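PDB 6UEH: Cow rumen GH26 endo-mannanase, which hydrolyses internal beta-1,4-mannosidic bonds of mannans, probably including galactomannan, with a GH26 TIM-barrel domain that carries an accessory CBM6-like module. Local coordinates for residues P48-V53 against A111-F116; L77-V82 against S115-Y120; V53-D58 against H105-G110; G59-T64 against V130-F135. All coordinates share one frame; numbering follows the deposited sequence.

Interaction 1 of 4, residues P48-V53 against A111-F116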
loop_
_atom_site.group_PDB
_atom_site.type_symbol
_atom_site.label_atom_id
_atom_site.label_comp_id
_atom_site.label_asym_id
_atom_site.label_seq_id
_atom_site.Cartn_x
_atom_site.Cartn_y
_atom_site.Cartn_z
ATOM N N PRO A 48 -19.428 12.972 -22.936
ATOM C CA PRO A 48 -17.969 12.836 -23.013
ATOM C C PRO A 48 -17.340 13.489 -24.242
ATOM O O PRO A 48 -18.004 13.702 -25.258
ATOM C CB PRO A 48 -17.765 11.318 -23.060
ATOM C CG PRO A 48 -19.013 10.801 -23.683
ATOM C CD PRO A 48 -20.113 11.688 -23.163
ATOM N N ILE A 49 -16.057 13.812 -24.126
ATOM C CA ILE A 49 -15.250 14.206 -25.272
ATOM C C ILE A 49 -14.079 13.239 -25.350
ATOM O O ILE A 49 -13.621 12.732 -24.323
ATOM C CB ILE A 49 -14.746 15.660 -25.168
ATOM C CG1 ILE A 49 -13.850 15.834 -23.940
ATOM C CG2 ILE A 49 -15.925 16.630 -25.124
ATOM C CD1 ILE A 49 -13.247 17.224 -23.813
ATOM N N SER A 50 -13.597 12.965 -26.558
ATOM C CA SER A 50 -12.572 11.943 -26.704
ATOM C C SER A 50 -11.675 12.129 -27.921
ATOM O O SER A 50 -11.989 12.887 -28.837
ATOM C CB SER A 50 -13.227 10.562 -26.767
ATOM O OG SER A 50 -14.085 10.462 -27.891
ATOM N N PHE A 51 -10.551 11.421 -27.902
ATOM C CA PHE A 51 -9.627 11.367 -29.027
ATOM C C PHE A 51 -8.879 10.042 -28.987
ATOM O O PHE A 51 -8.888 9.347 -27.968
ATOM C CB PHE A 51 -8.647 12.543 -28.999
ATOM C CG PHE A 51 -7.721 12.541 -27.813
ATOM C CD1 PHE A 51 -8.165 12.958 -26.566
ATOM C CD2 PHE A 51 -6.398 12.149 -27.950
ATOM C CE1 PHE A 51 -7.311 12.968 -25.475
ATOM C CE2 PHE A 51 -5.540 12.156 -26.863
ATOM C CZ PHE A 51 -5.996 12.563 -25.624
ATOM N N ASN A 52 -8.236 9.694 -30.094
ATOM C CA ASN A 52 -7.518 8.432 -30.183
ATOM C C ASN A 52 -6.006 8.581 -30.096
ATOM O O ASN A 52 -5.428 9.538 -30.617
ATOM C CB ASN A 52 -7.880 7.714 -31.484
ATOM C CG ASN A 52 -7.001 6.507 -31.743
ATOM O OD1 ASN A 52 -7.179 5.452 -31.134
ATOM N ND2 ASN A 52 -6.038 6.658 -32.649
ATOM N N VAL A 53 -5.377 7.626 -29.419
ATOM C CA VAL A 53 -3.930 7.470 -29.446
ATOM C C VAL A 53 -3.605 6.035 -29.836
ATOM O O VAL A 53 -4.124 5.091 -29.240
ATOM C CB VAL A 53 -3.279 7.793 -28.088
ATOM C CG1 VAL A 53 -1.769 7.622 -28.176
ATOM C CG2 VAL A 53 -3.629 9.203 -27.650
ATOM N N ALA A 111 -5.194 0.834 -30.976
ATOM C CA ALA A 111 -5.958 2.055 -30.749
ATOM C C ALA A 111 -6.378 2.206 -29.291
ATOM O O ALA A 111 -6.739 1.232 -28.629
ATOM C CB ALA A 111 -7.181 2.081 -31.657
ATOM N N ASN A 112 -6.323 3.438 -28.795
ATOM C CA ASN A 112 -6.767 3.746 -27.442
ATOM C C ASN A 112 -7.670 4.973 -27.436
ATOM O O ASN A 112 -7.248 6.063 -27.821
ATOM C CB ASN A 112 -5.573 3.978 -26.512
ATOM C CG ASN A 112 -4.746 2.725 -26.297
ATOM O OD1 ASN A 112 -4.933 2.005 -25.314
ATOM N ND2 ASN A 112 -3.826 2.458 -27.218
ATOM N N LYS A 113 -8.914 4.794 -27.005
ATOM C CA LYS A 113 -9.819 5.926 -26.879
ATOM C C LYS A 113 -9.593 6.609 -25.541
ATOM O O LYS A 113 -9.877 6.038 -24.491
ATOM C CB LYS A 113 -11.277 5.484 -27.014
ATOM C CG LYS A 113 -12.271 6.638 -26.976
ATOM C CD LYS A 113 -13.699 6.149 -27.183
ATOM C CE LYS A 113 -14.667 7.316 -27.320
ATOM N NZ LYS A 113 -16.068 6.863 -27.537
ATOM N N VAL A 114 -9.059 7.823 -25.582
ATOM C CA VAL A 114 -8.886 8.611 -24.371
ATOM C C VAL A 114 -10.065 9.558 -24.220
ATOM O O VAL A 114 -10.304 10.403 -25.083
ATOM C CB VAL A 114 -7.573 9.413 -24.393
ATOM C CG1 VAL A 114 -7.372 10.134 -23.064
ATOM C CG2 VAL A 114 -6.397 8.490 -24.693
ATOM N N SER A 115 -10.805 9.412 -23.126
ATOM C CA SER A 115 -12.013 10.204 -22.920
ATOM C C SER A 115 -11.989 10.996 -21.623
ATOM O O SER A 115 -11.391 10.579 -20.632
ATOM C CB SER A 115 -13.252 9.303 -22.923
ATOM O OG SER A 115 -13.372 8.588 -24.138
ATOM N N PHE A 116 -12.649 12.146 -21.639
ATOM C CA PHE A 116 -13.050 12.795 -20.406
ATOM C C PHE A 116 -14.549 12.606 -20.269
ATOM O O PHE A 116 -15.322 13.086 -21.096
ATOM C CB PHE A 116 -12.661 14.273 -20.396
ATOM C CG PHE A 116 -11.186 14.498 -20.275
ATOM C CD1 PHE A 116 -10.557 14.383 -19.047
ATOM C CD2 PHE A 116 -10.422 14.806 -21.389
ATOM C CE1 PHE A 116 -9.195 14.580 -18.931
ATOM C CE2 PHE A 116 -9.063 15.004 -21.279
ATOM C CZ PHE A 116 -8.448 14.892 -20.048
#

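Interaction 2 of 4, residues L77-V82 against S115-Y120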
loop_
_atom_site.group_PDB
_atom_site.type_symbol
_atom_site.label_atom_id
_atom_site.label_comp_id
_atom_site.label_asym_id
_atom_site.label_seq_id
_atom_site.Cartn_x
_atom_site.Cartn_y
_atom_site.Cartn_z
ATOM N N LEU A 77 -15.039 16.684 -8.992
ATOM C CA LEU A 77 -14.529 15.415 -9.499
ATOM C C LEU A 77 -14.583 15.355 -11.026
ATOM O O LEU A 77 -15.579 15.734 -11.638
ATOM C CB LEU A 77 -15.322 14.246 -8.906
ATOM C CG LEU A 77 -14.822 12.847 -9.272
ATOM C CD1 LEU A 77 -13.490 12.564 -8.593
ATOM C CD2 LEU A 77 -15.852 11.782 -8.919
ATOM N N GLN A 78 -13.497 14.891 -11.634
ATOM C CA GLN A 78 -13.459 14.678 -13.073
ATOM C C GLN A 78 -12.960 13.269 -13.356
ATOM O O GLN A 78 -12.346 12.636 -12.494
ATOM C CB GLN A 78 -12.566 15.712 -13.760
ATOM C CG GLN A 78 -13.002 17.150 -13.547
ATOM C CD GLN A 78 -14.383 17.432 -14.097
ATOM O OE1 GLN A 78 -14.756 16.932 -15.158
ATOM N NE2 GLN A 78 -15.156 18.233 -13.370
ATOM N N THR A 79 -13.218 12.780 -14.562
ATOM C CA THR A 79 -12.846 11.417 -14.912
ATOM C C THR A 79 -12.155 11.332 -16.264
ATOM O O THR A 79 -12.736 11.677 -17.293
ATOM C CB THR A 79 -14.077 10.492 -14.924
ATOM O OG1 THR A 79 -14.619 10.401 -13.600
ATOM C CG2 THR A 79 -13.696 9.097 -15.408
ATOM N N ILE A 80 -10.906 10.879 -16.254
ATOM C CA ILE A 80 -10.222 10.554 -17.496
ATOM C C ILE A 80 -10.312 9.046 -17.689
ATOM O O ILE A 80 -10.282 8.281 -16.724
ATOM C CB ILE A 80 -8.748 11.035 -17.507
ATOM C CG1 ILE A 80 -8.135 10.852 -18.903
ATOM C CG2 ILE A 80 -7.926 10.334 -16.426
ATOM C CD1 ILE A 80 -6.775 11.498 -19.069
ATOM N N SER A 81 -10.457 8.623 -18.938
ATOM C CA SER A 81 -10.709 7.225 -19.228
ATOM C C SER A 81 -9.881 6.747 -20.409
ATOM O O SER A 81 -9.802 7.419 -21.437
ATOM C CB SER A 81 -12.199 7.006 -19.499
ATOM O OG SER A 81 -12.476 5.653 -19.806
ATOM N N VAL A 82 -9.250 5.590 -20.247
ATOM C CA VAL A 82 -8.538 4.957 -21.345
ATOM C C VAL A 82 -9.276 3.685 -21.725
ATOM O O VAL A 82 -9.277 2.706 -20.973
ATOM C CB VAL A 82 -7.082 4.633 -20.984
ATOM C CG1 VAL A 82 -6.402 3.916 -22.141
ATOM C CG2 VAL A 82 -6.333 5.909 -20.630
ATOM N N SER A 115 -10.805 9.412 -23.126
ATOM C CA SER A 115 -12.013 10.204 -22.920
ATOM C C SER A 115 -11.989 10.996 -21.623
ATOM O O SER A 115 -11.391 10.579 -20.632
ATOM C CB SER A 115 -13.252 9.303 -22.923
ATOM O OG SER A 115 -13.372 8.588 -24.138
ATOM N N PHE A 116 -12.649 12.146 -21.639
ATOM C CA PHE A 116 -13.050 12.795 -20.406
ATOM C C PHE A 116 -14.549 12.606 -20.269
ATOM O O PHE A 116 -15.322 13.086 -21.096
ATOM C CB PHE A 116 -12.661 14.273 -20.396
ATOM C CG PHE A 116 -11.186 14.498 -20.275
ATOM C CD1 PHE A 116 -10.557 14.383 -19.047
ATOM C CD2 PHE A 116 -10.422 14.806 -21.389
ATOM C CE1 PHE A 116 -9.195 14.580 -18.931
ATOM C CE2 PHE A 116 -9.063 15.004 -21.279
ATOM C CZ PHE A 116 -8.448 14.892 -20.048
ATOM N N LYS A 117 -14.952 11.875 -19.235
ATOM C CA LYS A 117 -16.351 11.527 -19.039
ATOM C C LYS A 117 -17.043 12.538 -18.132
ATOM O O LYS A 117 -16.395 13.179 -17.303
ATOM C CB LYS A 117 -16.470 10.112 -18.462
ATOM C CG LYS A 117 -15.929 9.025 -19.384
ATOM C CD LYS A 117 -16.147 7.634 -18.805
ATOM C CE LYS A 117 -15.757 6.549 -19.802
ATOM N NZ LYS A 117 -16.003 5.177 -19.265
ATOM N N PRO A 118 -18.366 12.696 -18.299
ATOM C CA PRO A 118 -19.148 13.611 -17.458
ATOM C C PRO A 118 -19.343 13.079 -16.042
ATOM O O PRO A 118 -20.475 12.966 -15.570
ATOM C CB PRO A 118 -20.487 13.700 -18.195
ATOM C CG PRO A 118 -20.587 12.414 -18.939
ATOM C CD PRO A 118 -19.185 12.105 -19.373
ATOM N N ILE A 119 -18.241 12.741 -15.381
ATOM C CA ILE A 119 -18.269 12.306 -13.992
ATOM C C ILE A 119 -17.215 13.091 -13.214
ATOM O O ILE A 119 -16.094 12.614 -13.043
ATOM C CB ILE A 119 -17.990 10.788 -13.857
ATOM C CG1 ILE A 119 -18.827 9.991 -14.859
ATOM C CG2 ILE A 119 -18.250 10.313 -12.432
ATOM C CD1 ILE A 119 -18.506 8.507 -14.879
ATOM N N TYR A 120 -17.566 14.293 -12.751
ATOM C CA TYR A 120 -18.920 14.833 -12.867
ATOM C C TYR A 120 -19.057 15.934 -13.923
ATOM O O TYR A 120 -20.059 16.647 -13.955
ATOM C CB TYR A 120 -19.383 15.375 -11.512
ATOM C CG TYR A 120 -19.486 14.322 -10.432
ATOM C CD1 TYR A 120 -19.971 13.054 -10.717
ATOM C CD2 TYR A 120 -19.096 14.597 -9.127
ATOM C CE1 TYR A 120 -20.067 12.089 -9.734
ATOM C CE2 TYR A 120 -19.188 13.641 -8.137
ATOM C CZ TYR A 120 -19.674 12.387 -8.447
ATOM O OH TYR A 120 -19.767 11.429 -7.463
HETATM O O HOH W 1 -14.298 14.757 -16.414
#

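Interaction 3 of 4, residues V53-D58 against H105-G110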
loop_
_atom_site.group_PDB
_atom_site.type_symbol
_atom_site.label_atom_id
_atom_site.label_comp_id
_atom_site.label_asym_id
_atom_site.label_seq_id
_atom_site.Cartn_x
_atom_site.Cartn_y
_atom_site.Cartn_z
ATOM N N VAL A 53 -5.377 7.626 -29.419
ATOM C CA VAL A 53 -3.930 7.470 -29.446
ATOM C C VAL A 53 -3.605 6.035 -29.836
ATOM O O VAL A 53 -4.124 5.091 -29.240
ATOM C CB VAL A 53 -3.279 7.793 -28.088
ATOM C CG1 VAL A 53 -1.769 7.622 -28.176
ATOM C CG2 VAL A 53 -3.629 9.203 -27.650
ATOM N N THR A 54 -2.756 5.871 -30.845
ATOM C CA THR A 54 -2.361 4.544 -31.299
ATOM C C THR A 54 -0.888 4.293 -30.996
ATOM O O THR A 54 -0.032 5.117 -31.327
ATOM C CB THR A 54 -2.621 4.365 -32.807
ATOM O OG1 THR A 54 -4.009 4.581 -33.079
ATOM C CG2 THR A 54 -2.237 2.963 -33.258
ATOM N N VAL A 55 -0.597 3.162 -30.356
ATOM C CA VAL A 55 0.778 2.817 -29.994
ATOM C C VAL A 55 1.154 1.423 -30.494
ATOM O O VAL A 55 0.288 0.568 -30.686
ATOM C CB VAL A 55 0.999 2.883 -28.463
ATOM C CG1 VAL A 55 0.721 4.283 -27.943
ATOM C CG2 VAL A 55 0.123 1.866 -27.748
ATOM N N LYS A 56 2.450 1.199 -30.701
ATOM C CA LYS A 56 2.941 -0.087 -31.194
ATOM C C LYS A 56 2.940 -1.158 -30.108
ATOM O O LYS A 56 2.714 -2.339 -30.386
ATOM C CB LYS A 56 4.356 0.053 -31.766
ATOM C CG LYS A 56 4.470 0.964 -32.978
ATOM C CD LYS A 56 5.794 0.734 -33.709
ATOM C CE LYS A 56 5.990 1.731 -34.843
ATOM N NZ LYS A 56 7.186 1.404 -35.672
ATOM N N GLU A 57 3.210 -0.746 -28.873
ATOM C CA GLU A 57 3.284 -1.683 -27.757
ATOM C C GLU A 57 2.623 -1.114 -26.507
ATOM O O GLU A 57 2.413 0.096 -26.403
ATOM C CB GLU A 57 4.742 -2.042 -27.446
ATOM C CG GLU A 57 5.531 -2.640 -28.607
ATOM C CD GLU A 57 5.153 -4.080 -28.912
ATOM O OE1 GLU A 57 5.714 -4.646 -29.875
ATOM O OE2 GLU A 57 4.305 -4.650 -28.191
ATOM N N ASP A 58 2.300 -1.994 -25.563
ATOM C CA ASP A 58 1.836 -1.573 -24.245
ATOM C C ASP A 58 2.874 -0.657 -23.608
ATOM O O ASP A 58 4.072 -0.918 -23.697
ATOM C CB ASP A 58 1.584 -2.780 -23.336
ATOM C CG ASP A 58 0.397 -3.617 -23.777
ATOM O OD1 ASP A 58 -0.128 -3.395 -24.889
ATOM O OD2 ASP A 58 -0.005 -4.511 -23.002
ATOM N N HIS A 105 -0.961 6.660 -17.190
ATOM C CA HIS A 105 -1.830 5.507 -17.365
ATOM C C HIS A 105 -1.405 4.648 -18.547
ATOM O O HIS A 105 -0.717 5.107 -19.459
ATOM C CB HIS A 105 -3.278 5.968 -17.519
ATOM C CG HIS A 105 -3.721 6.891 -16.428
ATOM N ND1 HIS A 105 -3.838 6.484 -15.117
ATOM C CD2 HIS A 105 -4.040 8.206 -16.444
ATOM C CE1 HIS A 105 -4.227 7.506 -14.374
ATOM N NE2 HIS A 105 -4.357 8.562 -15.156
ATOM N N ARG A 106 -1.815 3.387 -18.508
ATOM C CA ARG A 106 -1.402 2.413 -19.502
ATOM C C ARG A 106 -2.150 2.587 -20.818
ATOM O O ARG A 106 -3.381 2.628 -20.847
ATOM C CB ARG A 106 -1.612 0.998 -18.955
ATOM C CG ARG A 106 -1.208 -0.129 -19.884
ATOM C CD ARG A 106 -1.210 -1.442 -19.112
ATOM N NE ARG A 106 -1.000 -2.609 -19.961
ATOM C CZ ARG A 106 -0.821 -3.840 -19.492
ATOM N NH1 ARG A 106 -0.821 -4.055 -18.183
ATOM N NH2 ARG A 106 -0.640 -4.853 -20.329
ATOM N N LEU A 107 -1.393 2.719 -21.899
ATOM C CA LEU A 107 -1.947 2.584 -23.237
ATOM C C LEU A 107 -1.565 1.211 -23.760
ATOM O O LEU A 107 -0.431 0.764 -23.581
ATOM C CB LEU A 107 -1.438 3.678 -24.175
ATOM C CG LEU A 107 -1.819 5.121 -23.847
ATOM C CD1 LEU A 107 -1.408 6.034 -24.986
ATOM C CD2 LEU A 107 -3.304 5.244 -23.567
ATOM N N ASN A 108 -2.511 0.536 -24.399
ATOM C CA ASN A 108 -2.258 -0.807 -24.892
ATOM C C ASN A 108 -2.080 -0.841 -26.405
ATOM O O ASN A 108 -2.541 0.058 -27.112
ATOM C CB ASN A 108 -3.387 -1.738 -24.455
ATOM C CG ASN A 108 -3.370 -2.002 -22.960
ATOM O OD1 ASN A 108 -2.328 -2.333 -22.393
ATOM N ND2 ASN A 108 -4.515 -1.834 -22.311
ATOM N N LYS A 109 -1.390 -1.877 -26.878
ATOM C CA LYS A 109 -1.096 -2.069 -28.296
ATOM C C LYS A 109 -2.307 -1.809 -29.190
ATOM O O LYS A 109 -3.374 -2.391 -28.995
ATOM C CB LYS A 109 -0.576 -3.489 -28.529
ATOM C CG LYS A 109 -0.193 -3.790 -29.966
ATOM C CD LYS A 109 0.364 -5.199 -30.094
ATOM C CE LYS A 109 0.866 -5.470 -31.503
ATOM N NZ LYS A 109 1.962 -4.537 -31.891
ATOM N N GLY A 110 -2.136 -0.917 -30.160
ATOM C CA GLY A 110 -3.219 -0.554 -31.053
ATOM C C GLY A 110 -3.911 0.735 -30.647
ATOM O O GLY A 110 -3.302 1.618 -30.044
#

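Interaction 4 of 4, residues G59-T64 against V130-F135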
loop_
_atom_site.group_PDB
_atom_site.type_symbol
_atom_site.label_atom_id
_atom_site.label_comp_id
_atom_site.label_asym_id
_atom_site.label_seq_id
_atom_site.Cartn_x
_atom_site.Cartn_y
_atom_site.Cartn_z
ATOM N N GLY A 59 2.416 0.414 -22.968
ATOM C CA GLY A 59 3.319 1.346 -22.314
ATOM C C GLY A 59 2.589 2.349 -21.443
ATOM O O GLY A 59 1.363 2.438 -21.480
ATOM N N MET A 60 3.348 3.105 -20.656
ATOM C CA MET A 60 2.770 4.103 -19.762
ATOM C C MET A 60 2.926 5.503 -20.341
ATOM O O MET A 60 3.971 5.843 -20.898
ATOM C CB MET A 60 3.416 4.030 -18.378
ATOM C CG MET A 60 3.188 2.709 -17.661
ATOM S SD MET A 60 1.443 2.405 -17.322
ATOM C CE MET A 60 1.133 3.596 -16.023
ATOM N N TYR A 61 1.882 6.313 -20.203
ATOM C CA TYR A 61 1.868 7.644 -20.798
ATOM C C TYR A 61 1.320 8.698 -19.840
ATOM O O TYR A 61 0.390 8.440 -19.077
ATOM C CB TYR A 61 1.057 7.622 -22.097
ATOM C CG TYR A 61 1.760 6.880 -23.211
ATOM C CD1 TYR A 61 1.652 5.499 -23.331
ATOM C CD2 TYR A 61 2.549 7.559 -24.128
ATOM C CE1 TYR A 61 2.304 4.817 -24.340
ATOM C CE2 TYR A 61 3.207 6.886 -25.141
ATOM C CZ TYR A 61 3.082 5.516 -25.243
ATOM O OH TYR A 61 3.735 4.845 -26.250
ATOM N N GLN A 62 1.920 9.884 -19.882
ATOM C CA GLN A 62 1.528 10.991 -19.021
ATOM C C GLN A 62 0.428 11.830 -19.666
ATOM O O GLN A 62 0.539 12.238 -20.825
ATOM C CB GLN A 62 2.742 11.867 -18.703
ATOM C CG GLN A 62 2.409 13.164 -17.981
ATOM C CD GLN A 62 1.896 12.934 -16.575
ATOM O OE1 GLN A 62 2.472 12.159 -15.813
ATOM N NE2 GLN A 62 0.805 13.608 -16.225
ATOM N N PHE A 63 -0.633 12.088 -18.908
ATOM C CA PHE A 63 -1.761 12.860 -19.412
ATOM C C PHE A 63 -1.875 14.202 -18.700
ATOM O O PHE A 63 -1.972 14.264 -17.474
ATOM C CB PHE A 63 -3.058 12.062 -19.267
ATOM C CG PHE A 63 -3.091 10.820 -20.106
ATOM C CD1 PHE A 63 -2.487 9.651 -19.664
ATOM C CD2 PHE A 63 -3.707 10.822 -21.345
ATOM C CE1 PHE A 63 -2.504 8.510 -20.440
ATOM C CE2 PHE A 63 -3.729 9.684 -22.124
ATOM C CZ PHE A 63 -3.128 8.526 -21.671
ATOM N N THR A 64 -1.854 15.273 -19.483
ATOM C CA THR A 64 -1.956 16.623 -18.952
ATOM C C THR A 64 -2.934 17.417 -19.813
ATOM O O THR A 64 -3.087 17.140 -21.002
ATOM C CB THR A 64 -0.580 17.322 -18.925
ATOM O OG1 THR A 64 0.399 16.425 -18.385
ATOM C CG2 THR A 64 -0.621 18.588 -18.078
ATOM N N VAL A 130 -0.492 14.374 -24.405
ATOM C CA VAL A 130 -0.062 13.028 -24.050
ATOM C C VAL A 130 1.434 12.870 -24.309
ATOM O O VAL A 130 1.909 13.096 -25.423
ATOM C CB VAL A 130 -0.835 11.955 -24.840
ATOM C CG1 VAL A 130 -0.423 10.561 -24.389
ATOM C CG2 VAL A 130 -2.335 12.147 -24.672
ATOM N N GLU A 131 2.171 12.484 -23.273
ATOM C CA GLU A 131 3.614 12.285 -23.372
ATOM C C GLU A 131 3.998 10.892 -22.897
ATOM O O GLU A 131 3.260 10.270 -22.137
ATOM C CB GLU A 131 4.357 13.330 -22.542
ATOM C CG GLU A 131 4.119 14.761 -22.977
ATOM C CD GLU A 131 4.511 15.759 -21.910
ATOM O OE1 GLU A 131 5.452 16.547 -22.142
ATOM O OE2 GLU A 131 3.873 15.758 -20.836
ATOM N N GLU A 132 5.154 10.406 -23.340
ATOM C CA GLU A 132 5.706 9.186 -22.770
ATOM C C GLU A 132 5.960 9.427 -21.284
ATOM O O GLU A 132 6.473 10.478 -20.902
ATOM C CB GLU A 132 6.988 8.770 -23.495
ATOM C CG GLU A 132 6.741 8.319 -24.927
ATOM C CD GLU A 132 8.020 8.029 -25.686
ATOM O OE1 GLU A 132 9.100 8.445 -25.218
ATOM O OE2 GLU A 132 7.945 7.387 -26.754
ATOM N N ALA A 133 5.573 8.466 -20.452
ATOM C CA ALA A 133 5.636 8.648 -19.007
ATOM C C ALA A 133 7.067 8.785 -18.512
ATOM O O ALA A 133 7.989 8.189 -19.065
ATOM C CB ALA A 133 4.945 7.494 -18.292
ATOM N N THR A 134 7.241 9.595 -17.475
ATOM C CA THR A 134 8.507 9.673 -16.764
ATOM C C THR A 134 8.253 9.239 -15.327
ATOM O O THR A 134 7.281 9.667 -14.705
ATOM C CB THR A 134 9.109 11.088 -16.800
ATOM O OG1 THR A 134 8.239 11.999 -16.120
ATOM C CG2 THR A 134 9.289 11.552 -18.236
ATOM N N PHE A 135 9.117 8.381 -14.804
ATOM C CA PHE A 135 8.864 7.765 -13.509
ATOM C C PHE A 135 9.776 8.329 -12.427
ATOM O O PHE A 135 10.854 8.842 -12.729
ATOM C CB PHE A 135 9.026 6.246 -13.622
ATOM C CG PHE A 135 8.211 5.638 -14.728
ATOM C CD1 PHE A 135 6.865 5.372 -14.546
ATOM C CD2 PHE A 135 8.788 5.351 -15.954
ATOM C CE1 PHE A 135 6.108 4.821 -15.565
ATOM C CE2 PHE A 135 8.039 4.802 -16.977
ATOM C CZ PHE A 135 6.695 4.535 -16.780
HETATM O O HOH W 2 6.133 5.490 -27.396
HETATM O O HOH W 3 4.812 10.865 -16.251
HETATM O O HOH W 4 1.264 15.322 -20.679
#

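Interaction 1 of 4, residues P48-V53 against A111-F116
Phe51 lies alongside Val114 across an antiparallel strand pair in the beta-sandwich of the CBM6-like module; strands 49-53 and 111-116 run at 153° to each other, the former at the margin of its four-stranded sheet. With chi1 at 65°, Phe51 CG stands between its backbone N and carbonyl carbon, and its ring points the same way as the valine. Val114 CB sits over one ring face, offset toward the rim, in a CH-pi contact 4.0 Å from the Phe51 ring centroid. Val114 CG1 approaches Phe51 CE1 at 3.7 Å, while the other branch, CG2, meets Val53 CG2 at 4.1 Å. Ile128 and Tyr10 of the facing sheet also touch the Phe51 ring. A backbone bond from Val114 N to Phe51 O, 2.8 Å long, secures this hydrogen-bonded pair.

The reverse face carries Ser50, Lys113 and Ser115. Lys113 CG is anti to the backbone N (chi1 -176°) and the rest of the chain is extended, laying CE against Ser50 OG at 3.2 Å; Ser115 OG touches Ser50 CB at 3.3 Å. Asn112 ND2 is held by Asn108 O and adds a weak bond to Val53 O at 3.3 Å.

Interaction 2 of 4, residues L77-V82 against S115-Y120
Thr79 OG1 donates to Ile119 O at 2.7 Å, lying in the carbonyl plane on a lone pair, and Tyr120 N donates to Leu77 O at 2.7 Å. The second bond is almost straight at the proton (175°), although the donor stands well above the carbonyl plane. Both belong to the edge where strand 110-117 of the beta-sandwich gives way to a turn: Pro118 centres an inverse gamma turn, and the peptide bond before Tyr120 is cis. Deeper in the antiparallel pair, Ser81 and Ser115 exchange two backbone bonds as a hydrogen-bonded pair. Lys117 N reaches Thr79 O, and between this bond and the turn a water completes the link. It accepts from Thr79 N and donates both to Lys117 O and to Gln78 OE1, the last at 2.6 Å; Gln78 NE2 donates to Gly121 O.

Thr79, Ser81 and Lys117 share one face. The extended lysine chain passes Ser81, with Lys117 CE 3.4 Å from Ser81 OG, and ends in a salt bridge to Asp86, which is also hydrogen-bonded to Ser81 OG. On the other face Ile80 lies beside Phe116, pointing the same way. Ile80 CG1, anti to the backbone N (chi1 -172°), comes 3.9 Å from Phe116 CE1, and Ile80 CB lies 3.8 Å from it. Phe102 contacts both residues from the opposing sheet.

At the outer end the Leu77 and Tyr120 side chains cross at a slant. Leu77 CD2 stands over one face of the Tyr120 ring, offset toward its rim and 4.1 Å from its centroid, while Leu77 CB touches Tyr120 CD2 at 3.8 Å.

Interaction 3 of 4, residues V53-D58 against H105-G110
Leu107 rests its CD1 methyl against two valines, 3.6 Å from Val53 CG1 and 4.0 Å from Val55 CG1, crossing each side chain at about a right angle. This is the close-packed part of the contact, turned toward the interior of the beta-sandwich, where Tyr61 and Phe63 also meet Leu107. Here the chain crosses between the two sheets twice, through residues 56-58 and again through 108-109. Val55 and Gly110 form a hydrogen-bonded antiparallel pair, and at the backbone angles of Gly110 (phi 98°) a CB would press on the preceding carbonyl oxygen, which suits glycine. Val55 CG2 abuts Asn108 O at 3.3 Å.

The outer side is polar and looser. Lys109 extends as far as CE, then bends at chi4 (61°), which brings NZ back to Lys56 O at 2.8 Å. Glu57 OE1 remains 4.3 Å from Lys109 NZ, beyond a salt bridge.

Asp58 joins the two crossings. Its OD1 accepts from Lys109 N at 2.8 Å, nearly in line with the C-O bond. Its OD2 forms a salt bridge with Arg106 NH2 (2.8 Å), met on the anti side, at the edge of a guanidinium turned 60° from the carboxylate.

Arg106 NE donates to Asn108 OD1, while NH1 pairs with Glu441 and Asn437. The cation probably offsets the repulsion between Asp58 OD2 and Asn108 OD1, and it ties the module to helix 435-441 of the GH26 domain.

Interaction 4 of 4, residues G59-T64 against V130-F135
Met60 CB is a small bump set against the groove between Ala133 CB and the Phe135 ring, touching Ala133 CB at 3.8 Å and Phe135 CZ at 3.7 Å. The phenylalanine presents its edge, with CB of the methionine near the ring plane, and the two side chains cross at about a right angle. Met60 then bends at chi2 and chi3, so its sulfur end leaves this junction. Ala133 CB sits 3.2 Å from Met60 O, on the same side of the carbonyl plane as Ala133 N, which donates to that oxygen at 3.1 Å.

Val130 is the corresponding bump from the other strand. Its CG1, anti to the backbone N (chi1 -177°), enters the notch between Tyr61 CB and Phe63, lying over one face of the Phe63 ring. CG2 meets the same ring at Phe63 CE2, 3.8 Å away. The strands are an antiparallel pair, 141° apart in direction, in the sheet of the CBM6-like sandwich that faces the 49-55 strand; Phe51 closes on Val130 from there. Gln62 and Glu131 are a hydrogen-bonded pair between these hollows, with Gln62 N 2.7 Å from Glu131 O.

Their side chains run alongside one another on the face away from Val130, amide and carboxylate planes perpendicular. Gln62 NE2 binds Asp101, and a water donates to Gln62 OE1 while accepting from Thr134 N. Past strand 130-132 the chain leads toward the GH26 domain, where Phe135 stacks on His442.

Tyr61 lies beside Glu132, its CE2 3.8 Å from Glu132 CG. A water joins the tips, 2.7 Å from Tyr61 OH and donating to Glu132 OE2.

Overall arrangement
Interactions 1 and 2 share Ser115 and Phe116 and lie in one sheet, their centres 11 Å apart; interaction 4 belongs to the facing sheet, and interaction 3 sits where the chain passes between the two. The sheets meet in a common core: Phe63 CE2 lies 3.8 Å from Val114 CG1, Phe63 CB 3.8 Å from Ile80 CD1, and Phe51 CZ 3.8 Å from Val130 CG2. Leu107 CD1 carries interaction 3 to interaction 4, 3.5 Å from Tyr61 CD1. The calcium held by Glu13, Glu15, Ser37, Gly40 and Asp126 is about 10 Å from the Ile49 side chain of interaction 1, whereas interactions 3 and 4 adjoin the GH26 domain through Arg106 and Phe135.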